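Long-range contacts in probable branched-chain amino acid ABC transporter, amino acid binding protein (PDB 3LKB), which probably binds branched-chain amino acids such as valine and delivers them to an ABC transporter, as a periplasmic-type solute-binding protein of the leucine-binding family: residues Ser125-Val131 with Thr374-Arg379; Glu354-Ile358 with Thr370-Thr374; Leu134-Ala138 with Ala166-Leu172; Ala144-Val150 with Val199-Gln205; Asn87-Lys91 with His107-Asp112. The protein carries 2 engineered substitutions. Residue numbers count along the deposited sequence, not the author numbering.

In the fold
From the N terminus, contact 5 closes first, joining helix 84-97 to the loop 107-112 that follows strand 101-103, and it is complete before contact 1 opens. Contact 1 then joins segments 243 residues apart, bringing the start of helix 126-140 against the C-terminal helix 376-383; contacts 2, 3 and 4 all nest within it. Contacts 3 and 4 cross: helix 126-140 packs on helix 160-170, while strand 145-150, between those helices in sequence, pairs with strand 201-205. Contact 2, a short closure around the hairpin strands 357-362 and 365-368, shares T374 with contact 1 and reaches the same sheet as contact 4.

Contact 1. Residues Ser125-Val131 with Thr374-Arg379; sequences SYSEQVV and TSALFR. With VAL (valine), chain C.
Both segments are first turns of helices, entered from extended residues: S125 (phi/psi -89/165) precedes helix 126-140 and S375 (-96/105) precedes helix 376-383. The backbones come closest at E128 and F378, with CA atoms 5.3 Å apart. Each serine is an N-cap: S125 OG (chi1 p) accepts from E128 N at 3.1 Å, and S375 OG (chi1 t) from F378 N at 3.0 Å. E128, extended with chi1 and chi2 both t, carries its carboxylate to the start of the second helix, where E128 OE2 accepts from S375 N at 2.7 Å and forms a salt bridge with R379 NH1 at 2.8 Å. E128 CB lies over the F378 ring, 4.0 Å from the centroid, a CH-pi contact, and S127 CB approaches F378 CE1 at 3.6 Å. V131 CG1 meets L377 CG at 3.8 Å and F378 CB at 4.1 Å. Thus a buried acid joins two capped helix starts, next to Y126 of the valine pocket. S127 OG is hydrogen-bonded to D162 and S375 OG also to E135, while V131 and L377 touch helix 160-170, so helix 376-383 lies against helices 126-140 and 160-170.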
# COMPACT_ATOMS: atom_id res chain seq x y z
N SER A 125 -15.47 -1.10 20.62
CA SER A 125 -15.86 -1.90 19.47
C SER A 125 -16.48 -0.97 18.42
O SER A 125 -16.84 0.18 18.75
CB SER A 125 -16.86 -2.96 19.91
OG SER A 125 -18.09 -2.39 20.33
N TYR A 126 -16.62 -1.46 17.19
CA TYR A 126 -17.33 -0.75 16.13
C TYR A 126 -18.75 -0.41 16.57
O TYR A 126 -19.22 0.71 16.34
CB TYR A 126 -17.42 -1.57 14.81
CG TYR A 126 -16.08 -1.99 14.23
CD1 TYR A 126 -15.08 -1.06 14.10
CD2 TYR A 126 -15.83 -3.32 13.81
CE1 TYR A 126 -13.89 -1.38 13.58
CE2 TYR A 126 -14.61 -3.66 13.29
CZ TYR A 126 -13.65 -2.66 13.19
OH TYR A 126 -12.41 -2.85 12.71
N SER A 127 -19.41 -1.38 17.17
CA SER A 127 -20.76 -1.18 17.73
C SER A 127 -20.92 -0.04 18.75
O SER A 127 -21.80 0.81 18.59
CB SER A 127 -21.28 -2.49 18.35
OG SER A 127 -21.44 -3.42 17.32
N GLU A 128 -20.07 -0.01 19.77
CA GLU A 128 -20.13 1.08 20.75
C GLU A 128 -19.94 2.43 20.05
O GLU A 128 -20.66 3.38 20.32
CB GLU A 128 -19.09 0.89 21.87
CG GLU A 128 -19.24 1.87 23.03
CD GLU A 128 -18.73 1.36 24.37
OE1 GLU A 128 -17.98 0.34 24.47
OE2 GLU A 128 -19.11 1.99 25.37
N GLN A 129 -18.93 2.50 19.19
CA GLN A 129 -18.60 3.67 18.37
C GLN A 129 -19.83 4.12 17.61
O GLN A 129 -20.22 5.27 17.71
CB GLN A 129 -17.42 3.32 17.39
CG GLN A 129 -16.10 3.15 18.13
CD GLN A 129 -15.02 2.50 17.31
OE1 GLN A 129 -15.05 2.47 16.08
NE2 GLN A 129 -14.07 1.94 18.00
N VAL A 130 -20.44 3.24 16.86
CA VAL A 130 -21.58 3.57 16.06
C VAL A 130 -22.80 4.00 16.90
O VAL A 130 -23.40 4.98 16.59
CB VAL A 130 -21.94 2.48 15.02
CG1 VAL A 130 -23.27 2.64 14.54
CG2 VAL A 130 -21.05 2.48 13.92
N VAL A 131 -23.10 3.28 17.96
CA VAL A 131 -24.10 3.66 18.93
C VAL A 131 -23.77 5.00 19.62
O VAL A 131 -24.63 5.77 19.87
CB VAL A 131 -24.35 2.52 19.97
CG1 VAL A 131 -25.25 2.91 21.01
CG2 VAL A 131 -24.79 1.31 19.33
N THR A 374 -18.17 5.97 28.03
CA THR A 374 -18.64 4.65 27.61
C THR A 374 -20.11 4.74 27.31
O THR A 374 -20.81 5.59 27.90
CB THR A 374 -18.43 3.54 28.67
OG1 THR A 374 -19.20 3.83 29.84
CG2 THR A 374 -16.93 3.39 29.04
N SER A 375 -20.61 3.94 26.37
CA SER A 375 -22.04 4.00 26.02
C SER A 375 -22.87 2.94 26.76
O SER A 375 -22.83 1.77 26.43
CB SER A 375 -22.27 3.86 24.51
OG SER A 375 -23.66 3.72 24.25
N ALA A 376 -23.65 3.35 27.76
CA ALA A 376 -24.56 2.41 28.40
C ALA A 376 -25.63 1.92 27.40
O ALA A 376 -26.00 0.72 27.42
CB ALA A 376 -25.21 3.05 29.61
N LEU A 377 -26.11 2.80 26.51
CA LEU A 377 -27.00 2.34 25.42
C LEU A 377 -26.45 1.11 24.63
O LEU A 377 -27.16 0.11 24.40
CB LEU A 377 -27.32 3.47 24.46
CG LEU A 377 -28.30 3.11 23.32
CD1 LEU A 377 -29.56 2.43 23.87
CD2 LEU A 377 -28.72 4.35 22.52
N PHE A 378 -25.20 1.19 24.20
CA PHE A 378 -24.54 0.05 23.59
C PHE A 378 -24.68 -1.21 24.44
O PHE A 378 -24.95 -2.31 23.91
CB PHE A 378 -23.05 0.32 23.34
CG PHE A 378 -22.24 -0.94 23.17
CD1 PHE A 378 -22.43 -1.76 22.08
CD2 PHE A 378 -21.30 -1.32 24.11
CE1 PHE A 378 -21.70 -2.95 21.92
CE2 PHE A 378 -20.57 -2.48 23.94
CZ PHE A 378 -20.79 -3.31 22.85
N ARG A 379 -24.48 -1.09 25.75
CA ARG A 379 -24.57 -2.29 26.56
C ARG A 379 -26.03 -2.80 26.65
O ARG A 379 -26.24 -4.01 26.55
CB ARG A 379 -23.91 -2.13 27.92
CG ARG A 379 -22.44 -1.94 27.86
CD ARG A 379 -21.95 -1.22 29.08
NE ARG A 379 -20.48 -1.12 29.16
CZ ARG A 379 -19.69 -0.43 28.32
NH1 ARG A 379 -20.18 0.27 27.31
NH2 ARG A 379 -18.38 -0.40 28.52
N VAL C . -10.35 -2.98 8.56
CA VAL C . -10.62 -3.65 9.89
C VAL C . -9.44 -4.32 10.49
O VAL C . -8.81 -3.64 11.27
CB VAL C . -11.69 -4.72 9.82
CG1 VAL C . -11.28 -5.86 9.03
CG2 VAL C . -11.94 -5.15 11.13

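Contact 2. Residues Glu354-Ile358 with Thr370-Thr374; sequences EGLRI and TEPFT
Residues 355-358 and 370-374 are extended; the end-to-end directions of segments 354-358 and 370-374 are 150° apart, roughly antiparallel, and they meet in a single antiparallel bridge, the hydrogen-bonded pair L356-F373 (CA-CA 5.6 Å). L356 N donates to F373 O at 3.1 Å and F373 N to L356 O at 2.9 Å, so both residues have their backbone NH and CO satisfied by each other. CA-H...O contacts flank them, G355 CA to F373 O at 3.5 Å and P372 CA to L356 O at 3.3 Å. Further along, a side chain takes over: T370 OG1 (chi1 p) accepts from I358 N at 3.0 Å and makes a weak bond to E371 O at 3.3 Å. The pairing carries on from the open end of the beta hairpin formed by strands 357-362 and 365-368, the antiparallel edge of the main sheet, and leads the chain toward helix 376-383. A water accepts from R357 NH1 at 2.9 Å and donates to T370 O at 3.1 Å, while R357 NH2 forms a salt bridge with E260. G355 O takes its bond from S254. F373 (chi1 p) folds back so that L356 CD1 sits over its ring, 4.0 Å from the centroid, and I358 CG1 reaches its edge, 4.2 Å from F373 CE2.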
# COMPACT_ATOMS: atom_id res chain seq x y z
N GLU A 354 -11.85 1.14 27.35
CA GLU A 354 -13.29 1.12 27.21
C GLU A 354 -13.92 2.51 26.89
O GLU A 354 -15.10 2.60 26.53
CB GLU A 354 -13.93 0.44 28.45
CG GLU A 354 -13.99 1.26 29.75
CD GLU A 354 -12.62 1.60 30.41
OE1 GLU A 354 -11.56 1.00 30.04
OE2 GLU A 354 -12.64 2.48 31.31
N GLY A 355 -13.15 3.58 27.05
CA GLY A 355 -13.63 4.91 26.68
C GLY A 355 -13.33 5.31 25.24
O GLY A 355 -12.38 4.79 24.59
N LEU A 356 -14.15 6.22 24.73
CA LEU A 356 -13.98 6.78 23.40
C LEU A 356 -14.44 8.23 23.49
O LEU A 356 -15.00 8.62 24.52
CB LEU A 356 -14.75 5.98 22.32
CG LEU A 356 -16.24 5.67 22.56
CD1 LEU A 356 -17.06 6.90 22.57
CD2 LEU A 356 -16.74 4.77 21.47
N ARG A 357 -14.15 9.01 22.45
CA ARG A 357 -14.71 10.34 22.33
C ARG A 357 -15.25 10.52 20.91
O ARG A 357 -14.97 9.70 20.02
CB ARG A 357 -13.62 11.43 22.56
CG ARG A 357 -12.75 11.31 23.82
CD ARG A 357 -11.71 12.38 23.82
NE ARG A 357 -10.57 12.06 22.97
CZ ARG A 357 -9.48 12.82 22.82
NH1 ARG A 357 -9.38 13.98 23.49
NH2 ARG A 357 -8.49 12.43 21.99
N ILE A 358 -16.05 11.55 20.72
CA ILE A 358 -16.38 12.03 19.40
C ILE A 358 -15.51 13.25 19.11
O ILE A 358 -15.38 14.17 19.94
CB ILE A 358 -17.88 12.41 19.30
CG1 ILE A 358 -18.81 11.29 19.83
CG2 ILE A 358 -18.28 12.93 17.91
CD1 ILE A 358 -18.65 10.02 19.22
N THR A 370 -15.99 15.96 22.87
CA THR A 370 -16.45 15.32 24.13
C THR A 370 -15.28 14.97 25.08
O THR A 370 -14.10 15.06 24.72
CB THR A 370 -17.38 14.04 23.94
OG1 THR A 370 -16.66 12.99 23.31
CG2 THR A 370 -18.62 14.31 23.15
N GLU A 371 -15.64 14.65 26.32
CA GLU A 371 -14.78 13.96 27.26
C GLU A 371 -14.85 12.44 26.99
O GLU A 371 -15.78 11.98 26.32
CB GLU A 371 -15.29 14.28 28.65
CG GLU A 371 -14.46 15.29 29.41
CD GLU A 371 -13.45 14.57 30.34
OE1 GLU A 371 -13.64 13.32 30.61
OE2 GLU A 371 -12.48 15.22 30.80
N PRO A 372 -13.84 11.66 27.45
CA PRO A 372 -13.95 10.20 27.24
C PRO A 372 -15.23 9.69 27.89
O PRO A 372 -15.53 10.15 28.99
CB PRO A 372 -12.74 9.67 27.97
CG PRO A 372 -11.70 10.82 27.82
CD PRO A 372 -12.52 12.04 28.00
N PHE A 373 -15.97 8.79 27.23
CA PHE A 373 -17.16 8.20 27.80
C PHE A 373 -17.39 6.75 27.28
O PHE A 373 -16.84 6.36 26.25
CB PHE A 373 -18.39 9.12 27.58
CG PHE A 373 -18.89 9.19 26.13
CD1 PHE A 373 -20.00 8.45 25.74
CD2 PHE A 373 -18.25 10.02 25.18
CE1 PHE A 373 -20.48 8.49 24.40
CE2 PHE A 373 -18.69 10.07 23.82
CZ PHE A 373 -19.81 9.29 23.43
N THR A 374 -18.17 5.97 28.03
CA THR A 374 -18.64 4.65 27.61
C THR A 374 -20.11 4.74 27.31
O THR A 374 -20.81 5.59 27.90
CB THR A 374 -18.43 3.54 28.67
OG1 THR A 374 -19.20 3.83 29.84
CG2 THR A 374 -16.93 3.39 29.04
O HOH W 1 -11.07 15.45 25.40

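Contact 3. Residues Leu134-Ala138 with Ala166-Leu172; sequences LEYIA and AARELGL
Helices 134-138 and 166-170 run nearly parallel, their axes 10.2 Å apart at closest approach and crossing at -23°. The CA atoms pair as L134 with A167 (6.9 Å) and A138 with L170 (6.5 Å). L134 (chi1 m, chi2 t) projects into the space left by the small A166, its CD1 4.1 Å from A166 CB. In return, L170 (m, t) pushes CD1 to 3.8 Å from L134 CB and CD2 to 4.0 Å from A138 CB, where the alanine makes room for it. G171, at positive phi (76/29), ends the helix in a Schellman motif, with L172 N bonded to A167 O at 2.8 Å. That turn brings L172 (m, t) back between the helices: CD1 lies 4.1 Å from both L134 CD2 and I137 CG2, and CD2 lies 3.7 Å from A138 CB. L134 and L172, just past helix 160-170, also touch V146, placing the pair against strand 145-150, as in a Rossmann-like alpha/beta lobe. No hydrogen bond links the segments; the contact is aliphatic, leucines meeting alanines, I137 and one another.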
# COMPACT_ATOMS: atom_id res chain seq x y z
N LEU A 134 -24.79 7.56 17.13
CA LEU A 134 -26.24 7.68 17.04
C LEU A 134 -26.77 8.45 18.21
O LEU A 134 -27.73 9.21 18.03
CB LEU A 134 -26.95 6.34 16.97
CG LEU A 134 -26.69 5.51 15.70
CD1 LEU A 134 -27.29 4.11 15.82
CD2 LEU A 134 -27.21 6.19 14.46
N GLU A 135 -26.17 8.27 19.39
CA GLU A 135 -26.63 8.99 20.55
C GLU A 135 -26.41 10.46 20.27
O GLU A 135 -27.31 11.28 20.42
CB GLU A 135 -25.85 8.60 21.79
CG GLU A 135 -26.38 7.36 22.50
CD GLU A 135 -25.79 7.19 23.92
OE1 GLU A 135 -24.85 6.33 24.04
OE2 GLU A 135 -26.25 7.90 24.88
N TYR A 136 -25.22 10.77 19.79
CA TYR A 136 -24.87 12.12 19.45
C TYR A 136 -25.89 12.66 18.40
O TYR A 136 -26.36 13.78 18.54
CB TYR A 136 -23.44 12.16 18.93
CG TYR A 136 -22.96 13.54 18.63
CD1 TYR A 136 -22.18 14.23 19.53
CD2 TYR A 136 -23.35 14.18 17.46
CE1 TYR A 136 -21.77 15.54 19.27
CE2 TYR A 136 -22.94 15.47 17.18
CZ TYR A 136 -22.16 16.13 18.10
OH TYR A 136 -21.75 17.39 17.84
N ILE A 137 -26.23 11.87 17.38
CA ILE A 137 -27.26 12.31 16.44
C ILE A 137 -28.61 12.66 17.14
O ILE A 137 -29.20 13.70 16.83
CB ILE A 137 -27.53 11.28 15.32
CG1 ILE A 137 -26.36 11.22 14.34
CG2 ILE A 137 -28.84 11.63 14.57
CD1 ILE A 137 -26.31 9.93 13.52
N ALA A 138 -29.08 11.79 18.05
CA ALA A 138 -30.40 11.95 18.69
C ALA A 138 -30.41 13.18 19.62
O ALA A 138 -31.41 13.84 19.73
CB ALA A 138 -30.83 10.67 19.44
N ALA A 166 -30.20 0.24 18.41
CA ALA A 166 -29.99 1.54 19.06
C ALA A 166 -30.86 2.62 18.43
O ALA A 166 -31.40 3.44 19.14
CB ALA A 166 -28.50 1.95 19.05
N ALA A 167 -30.99 2.62 17.10
CA ALA A 167 -31.79 3.62 16.42
C ALA A 167 -33.22 3.54 16.87
O ALA A 167 -33.88 4.56 17.12
CB ALA A 167 -31.73 3.45 14.94
N ARG A 168 -33.69 2.32 17.00
CA ARG A 168 -35.01 2.08 17.48
C ARG A 168 -35.15 2.70 18.88
O ARG A 168 -36.08 3.47 19.14
CB ARG A 168 -35.33 0.57 17.44
CG ARG A 168 -36.37 0.14 18.46
CD ARG A 168 -36.50 -1.40 18.54
NE ARG A 168 -37.82 -1.86 19.02
CZ ARG A 168 -38.33 -1.68 20.25
NH1 ARG A 168 -37.66 -0.99 21.20
NH2 ARG A 168 -39.54 -2.18 20.52
N GLU A 169 -34.19 2.42 19.76
CA GLU A 169 -34.33 2.88 21.15
C GLU A 169 -34.35 4.39 21.28
O GLU A 169 -34.96 4.93 22.20
CB GLU A 169 -33.23 2.30 22.03
CG GLU A 169 -33.44 0.84 22.41
CD GLU A 169 -34.38 0.69 23.61
OE1 GLU A 169 -34.46 1.64 24.42
OE2 GLU A 169 -35.04 -0.37 23.73
N LEU A 170 -33.67 5.07 20.35
CA LEU A 170 -33.45 6.51 20.37
C LEU A 170 -34.51 7.26 19.59
O LEU A 170 -34.52 8.48 19.58
CB LEU A 170 -32.10 6.84 19.72
CG LEU A 170 -30.85 6.48 20.50
CD1 LEU A 170 -29.69 6.54 19.56
CD2 LEU A 170 -30.63 7.40 21.75
N GLY A 171 -35.36 6.53 18.89
CA GLY A 171 -36.37 7.11 18.04
C GLY A 171 -35.84 7.65 16.72
O GLY A 171 -36.42 8.61 16.19
N LEU A 172 -34.76 7.08 16.18
CA LEU A 172 -34.20 7.53 14.90
C LEU A 172 -34.66 6.59 13.81
O LEU A 172 -35.02 5.46 14.07
CB LEU A 172 -32.68 7.53 14.92
CG LEU A 172 -31.97 8.29 16.04
CD1 LEU A 172 -30.46 8.15 15.88
CD2 LEU A 172 -32.35 9.76 16.14

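Contact 4. Residues Ala144-Val150 with Val199-Gln205; sequences AKVALVV and VEYVVHQ
V146, L148 and V203 form the apolar centre on one side of this parallel strand pair: V146 CG2 lies 4.2 Å from V203 CG2, and L148 CD2 3.7 Å from V203 CB. I137 of helix 126-140 covers V203 on this side. On the other, A147 CB meets V199 CG1 at 3.6 Å and V149 CG2 meets V202 CG1 at 4.0 Å, with F194 of helix 188-196 against all four. Strands 145-150 and 201-205 diverge by 25°, their axes 4.7 Å apart at closest approach, in register from V146-Y201 to V150-Q205. From A147 to Q205 the ladder is regular: A147 N to Y201 O (3.0 Å), V203 N to A147 O (2.9 Å), V149 N to V203 O (3.0 Å) and Q205 N to V149 O (2.9 Å). At the N-terminal edge, E200 N donates to K145 O at 2.9 Å and E200 OE1 accepts from K145 N at 2.8 Å; E200 OE2 forms a salt bridge with K141. At the C-terminal end, Q205 NE2 bonds to F155 O, near the bound valine. Central parallel strands flanked by helices characterise a Rossmann-like lobe; here backbone bonds set the register, mostly aliphatic side chains line both faces, and E200 and Q205 make polar bonds at the ends.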
# COMPACT_ATOMS: atom_id res chain seq x y z
N ALA A 144 -34.41 11.95 13.76
CA ALA A 144 -33.52 12.18 12.61
C ALA A 144 -33.46 11.00 11.66
O ALA A 144 -33.42 9.86 12.08
CB ALA A 144 -32.13 12.55 13.05
N LYS A 145 -33.46 11.27 10.36
CA LYS A 145 -33.30 10.21 9.41
C LYS A 145 -31.82 9.98 9.17
O LYS A 145 -31.10 10.90 8.85
CB LYS A 145 -33.97 10.57 8.09
CG LYS A 145 -35.49 10.95 8.16
CD LYS A 145 -36.22 10.04 7.22
CE LYS A 145 -37.17 10.76 6.31
NZ LYS A 145 -38.58 10.57 6.77
N VAL A 146 -31.39 8.74 9.29
CA VAL A 146 -29.99 8.41 9.14
C VAL A 146 -29.79 7.25 8.17
O VAL A 146 -30.62 6.35 8.07
CB VAL A 146 -29.29 8.18 10.53
CG1 VAL A 146 -30.25 8.22 11.65
CG2 VAL A 146 -28.35 6.94 10.62
N ALA A 147 -28.68 7.30 7.44
CA ALA A 147 -28.34 6.25 6.52
C ALA A 147 -27.00 5.69 6.97
O ALA A 147 -26.13 6.42 7.48
CB ALA A 147 -28.23 6.82 5.15
N LEU A 148 -26.82 4.40 6.81
CA LEU A 148 -25.55 3.80 7.09
C LEU A 148 -24.90 3.47 5.76
O LEU A 148 -25.56 2.95 4.86
CB LEU A 148 -25.72 2.53 7.93
CG LEU A 148 -26.46 2.60 9.29
CD1 LEU A 148 -26.37 1.24 10.03
CD2 LEU A 148 -25.99 3.74 10.20
N VAL A 149 -23.60 3.78 5.66
CA VAL A 149 -22.76 3.36 4.54
C VAL A 149 -21.52 2.60 5.04
O VAL A 149 -20.74 3.12 5.81
CB VAL A 149 -22.33 4.58 3.65
CG1 VAL A 149 -21.25 4.18 2.66
CG2 VAL A 149 -23.51 5.11 2.91
N VAL A 150 -21.28 1.44 4.47
CA VAL A 150 -20.56 0.39 5.11
C VAL A 150 -19.71 -0.36 4.09
O VAL A 150 -20.08 -0.51 2.91
CB VAL A 150 -21.61 -0.49 5.73
CG1 VAL A 150 -21.52 -1.92 5.31
CG2 VAL A 150 -21.70 -0.27 7.18
N VAL A 199 -32.59 11.81 3.99
CA VAL A 199 -31.51 11.48 4.90
C VAL A 199 -30.84 12.75 5.41
O VAL A 199 -30.61 13.66 4.65
CB VAL A 199 -30.48 10.49 4.24
CG1 VAL A 199 -29.21 10.29 5.08
CG2 VAL A 199 -31.15 9.13 4.01
N GLU A 200 -30.52 12.81 6.70
CA GLU A 200 -29.93 14.03 7.24
C GLU A 200 -28.58 13.79 7.87
O GLU A 200 -27.83 14.72 8.14
CB GLU A 200 -30.88 14.71 8.22
CG GLU A 200 -31.92 13.81 8.82
CD GLU A 200 -33.14 14.58 9.37
OE1 GLU A 200 -34.03 13.94 10.01
OE2 GLU A 200 -33.18 15.82 9.17
N TYR A 201 -28.28 12.51 8.11
CA TYR A 201 -27.07 12.12 8.76
C TYR A 201 -26.65 10.86 8.09
O TYR A 201 -27.44 9.93 7.99
CB TYR A 201 -27.32 11.83 10.23
CG TYR A 201 -27.63 13.06 11.03
CD1 TYR A 201 -26.63 13.71 11.75
CD2 TYR A 201 -28.93 13.58 11.08
CE1 TYR A 201 -26.91 14.85 12.49
CE2 TYR A 201 -29.23 14.72 11.84
CZ TYR A 201 -28.22 15.35 12.54
OH TYR A 201 -28.50 16.47 13.28
N VAL A 202 -25.42 10.81 7.65
CA VAL A 202 -24.87 9.57 7.16
C VAL A 202 -23.77 9.08 8.10
O VAL A 202 -22.81 9.79 8.38
CB VAL A 202 -24.27 9.75 5.75
CG1 VAL A 202 -23.86 8.43 5.20
CG2 VAL A 202 -25.24 10.38 4.88
N VAL A 203 -23.93 7.86 8.60
CA VAL A 203 -22.92 7.27 9.45
C VAL A 203 -22.13 6.28 8.64
O VAL A 203 -22.71 5.40 8.02
CB VAL A 203 -23.55 6.55 10.63
CG1 VAL A 203 -22.50 5.75 11.41
CG2 VAL A 203 -24.24 7.56 11.50
N HIS A 204 -20.80 6.40 8.67
CA HIS A 204 -19.92 5.49 7.89
C HIS A 204 -19.19 4.45 8.73
O HIS A 204 -18.65 4.75 9.78
CB HIS A 204 -18.84 6.32 7.20
CG HIS A 204 -19.33 7.16 6.07
ND1 HIS A 204 -19.88 8.42 6.24
CD2 HIS A 204 -19.36 6.92 4.73
CE1 HIS A 204 -20.19 8.94 5.07
NE2 HIS A 204 -19.88 8.05 4.14
N GLN A 205 -19.13 3.22 8.22
CA GLN A 205 -18.21 2.22 8.76
C GLN A 205 -17.33 1.75 7.63
O GLN A 205 -17.69 0.89 6.83
CB GLN A 205 -18.99 1.04 9.34
CG GLN A 205 -18.17 -0.22 9.60
CD GLN A 205 -17.19 -0.13 10.82
OE1 GLN A 205 -16.84 0.95 11.30
NE2 GLN A 205 -16.73 -1.29 11.29

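Contact 5. Residues Asn87-Lys91 with His107-Asp112; sequences NLQLK and HIELID
This is a helix-to-loop contact in which one lysine ties helix 84-97 to the turn that follows strand 101-103, close to the valine pocket. The helical segment N87-K91 faces residues 107-112, of which 108-110 have helical phi/psi without regular helix bonds: L110 N bonds to H107 O at 3.1 Å and I111 N to I108 O at 3.0 Å. The backbones come nearest at L88 and L110, with CA atoms 6.5 Å apart. L110 (chi1 m, chi2 t) lies against the helix, its CD2 3.7 Å from N87 CB and 3.8 Å from L88 CD2. L88 (m, t) extends past it, with CD2 3.9 Å from E109 CG and CD1 at the edge of the H107 ring. The side chain of K91, one turn further along the helix, has chi1 m, chi2 t, chi3 p and chi4 t, which takes its ammonium group to the end of the turn. K91 NZ donates to E109 O and to D112 O, both at 2.7 Å, and P114 O, just beyond the segment, is a further acceptor. E109 OE2 stays 4.2 Å from K91 NZ, beyond salt-bridge range. L110 also touches S105, a residue of the valine pocket, and H107 N is hydrogen-bonded to S105 OG, so the turn directly adjoins the binding site. The lysine's buried charge is met by main-chain carbonyls, while leucines supply the apolar part.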
# COMPACT_ATOMS: atom_id res chain seq x y z
N ASN A 87 -10.45 -13.01 11.66
CA ASN A 87 -10.61 -13.32 13.08
C ASN A 87 -11.83 -14.16 13.36
O ASN A 87 -11.73 -15.12 14.12
CB ASN A 87 -10.66 -12.05 13.92
CG ASN A 87 -9.29 -11.45 14.16
OD1 ASN A 87 -8.79 -10.64 13.37
ND2 ASN A 87 -8.69 -11.82 15.26
N LEU A 88 -12.99 -13.81 12.79
CA LEU A 88 -14.19 -14.71 12.90
C LEU A 88 -13.89 -16.17 12.53
O LEU A 88 -14.22 -17.08 13.28
CB LEU A 88 -15.35 -14.18 12.08
CG LEU A 88 -15.94 -12.94 12.78
CD1 LEU A 88 -16.89 -12.14 11.87
CD2 LEU A 88 -16.68 -13.41 14.04
N GLN A 89 -13.21 -16.37 11.42
CA GLN A 89 -12.91 -17.66 10.87
C GLN A 89 -11.93 -18.44 11.75
O GLN A 89 -12.08 -19.62 11.93
CB GLN A 89 -12.27 -17.42 9.49
CG GLN A 89 -12.75 -18.34 8.49
CD GLN A 89 -12.23 -18.09 7.07
OE1 GLN A 89 -11.05 -18.34 6.76
NE2 GLN A 89 -13.15 -17.66 6.19
N LEU A 90 -10.89 -17.77 12.26
CA LEU A 90 -9.92 -18.39 13.18
C LEU A 90 -10.32 -18.56 14.64
O LEU A 90 -9.56 -19.20 15.38
CB LEU A 90 -8.63 -17.55 13.18
CG LEU A 90 -8.19 -17.26 11.76
CD1 LEU A 90 -7.00 -16.41 11.85
CD2 LEU A 90 -7.84 -18.58 11.14
N LYS A 91 -11.44 -17.98 15.08
CA LYS A 91 -11.85 -18.11 16.50
C LYS A 91 -11.80 -19.57 17.03
O LYS A 91 -11.14 -19.84 18.05
CB LYS A 91 -13.24 -17.49 16.79
CG LYS A 91 -13.29 -15.96 16.97
CD LYS A 91 -14.74 -15.48 17.21
CE LYS A 91 -15.09 -15.49 18.74
NZ LYS A 91 -16.52 -15.08 19.02
N HIS A 107 -14.40 -5.65 16.29
CA HIS A 107 -15.74 -6.13 16.21
C HIS A 107 -16.10 -6.83 17.52
O HIS A 107 -15.38 -7.71 17.96
CB HIS A 107 -15.92 -7.06 15.04
CG HIS A 107 -17.32 -7.52 14.89
ND1 HIS A 107 -17.68 -8.61 14.12
CD2 HIS A 107 -18.46 -7.05 15.44
CE1 HIS A 107 -18.99 -8.76 14.16
NE2 HIS A 107 -19.49 -7.83 14.95
N ILE A 108 -17.22 -6.44 18.12
CA ILE A 108 -17.56 -6.98 19.45
C ILE A 108 -17.80 -8.52 19.48
O ILE A 108 -17.50 -9.22 20.48
CB ILE A 108 -18.76 -6.27 20.03
CG1 ILE A 108 -18.88 -6.58 21.51
CG2 ILE A 108 -20.06 -6.61 19.23
CD1 ILE A 108 -17.78 -5.94 22.38
N GLU A 109 -18.30 -9.02 18.35
CA GLU A 109 -18.57 -10.44 18.17
C GLU A 109 -17.33 -11.32 18.46
O GLU A 109 -17.44 -12.50 18.85
CB GLU A 109 -19.15 -10.67 16.75
CG GLU A 109 -19.53 -12.11 16.39
CD GLU A 109 -20.48 -12.74 17.42
OE1 GLU A 109 -21.37 -12.01 17.98
OE2 GLU A 109 -20.37 -13.98 17.65
N LEU A 110 -16.15 -10.74 18.27
CA LEU A 110 -14.90 -11.45 18.53
C LEU A 110 -14.72 -11.85 19.98
O LEU A 110 -14.12 -12.88 20.22
CB LEU A 110 -13.69 -10.62 18.09
CG LEU A 110 -13.62 -10.24 16.60
CD1 LEU A 110 -12.28 -9.53 16.28
CD2 LEU A 110 -13.87 -11.44 15.68
N ILE A 111 -15.20 -11.03 20.92
CA ILE A 111 -15.07 -11.35 22.34
C ILE A 111 -16.39 -11.89 22.94
O ILE A 111 -16.51 -12.01 24.14
CB ILE A 111 -14.45 -10.19 23.19
CG1 ILE A 111 -15.12 -8.85 22.92
CG2 ILE A 111 -12.98 -9.97 22.83
CD1 ILE A 111 -16.04 -8.38 23.91
N ASP A 112 -17.36 -12.21 22.07
CA ASP A 112 -18.61 -12.85 22.48
C ASP A 112 -18.51 -14.35 22.26
O ASP A 112 -17.72 -14.78 21.44
CB ASP A 112 -19.79 -12.31 21.68
CG ASP A 112 -20.26 -10.94 22.17
OD1 ASP A 112 -19.77 -10.41 23.21
OD2 ASP A 112 -21.13 -10.39 21.47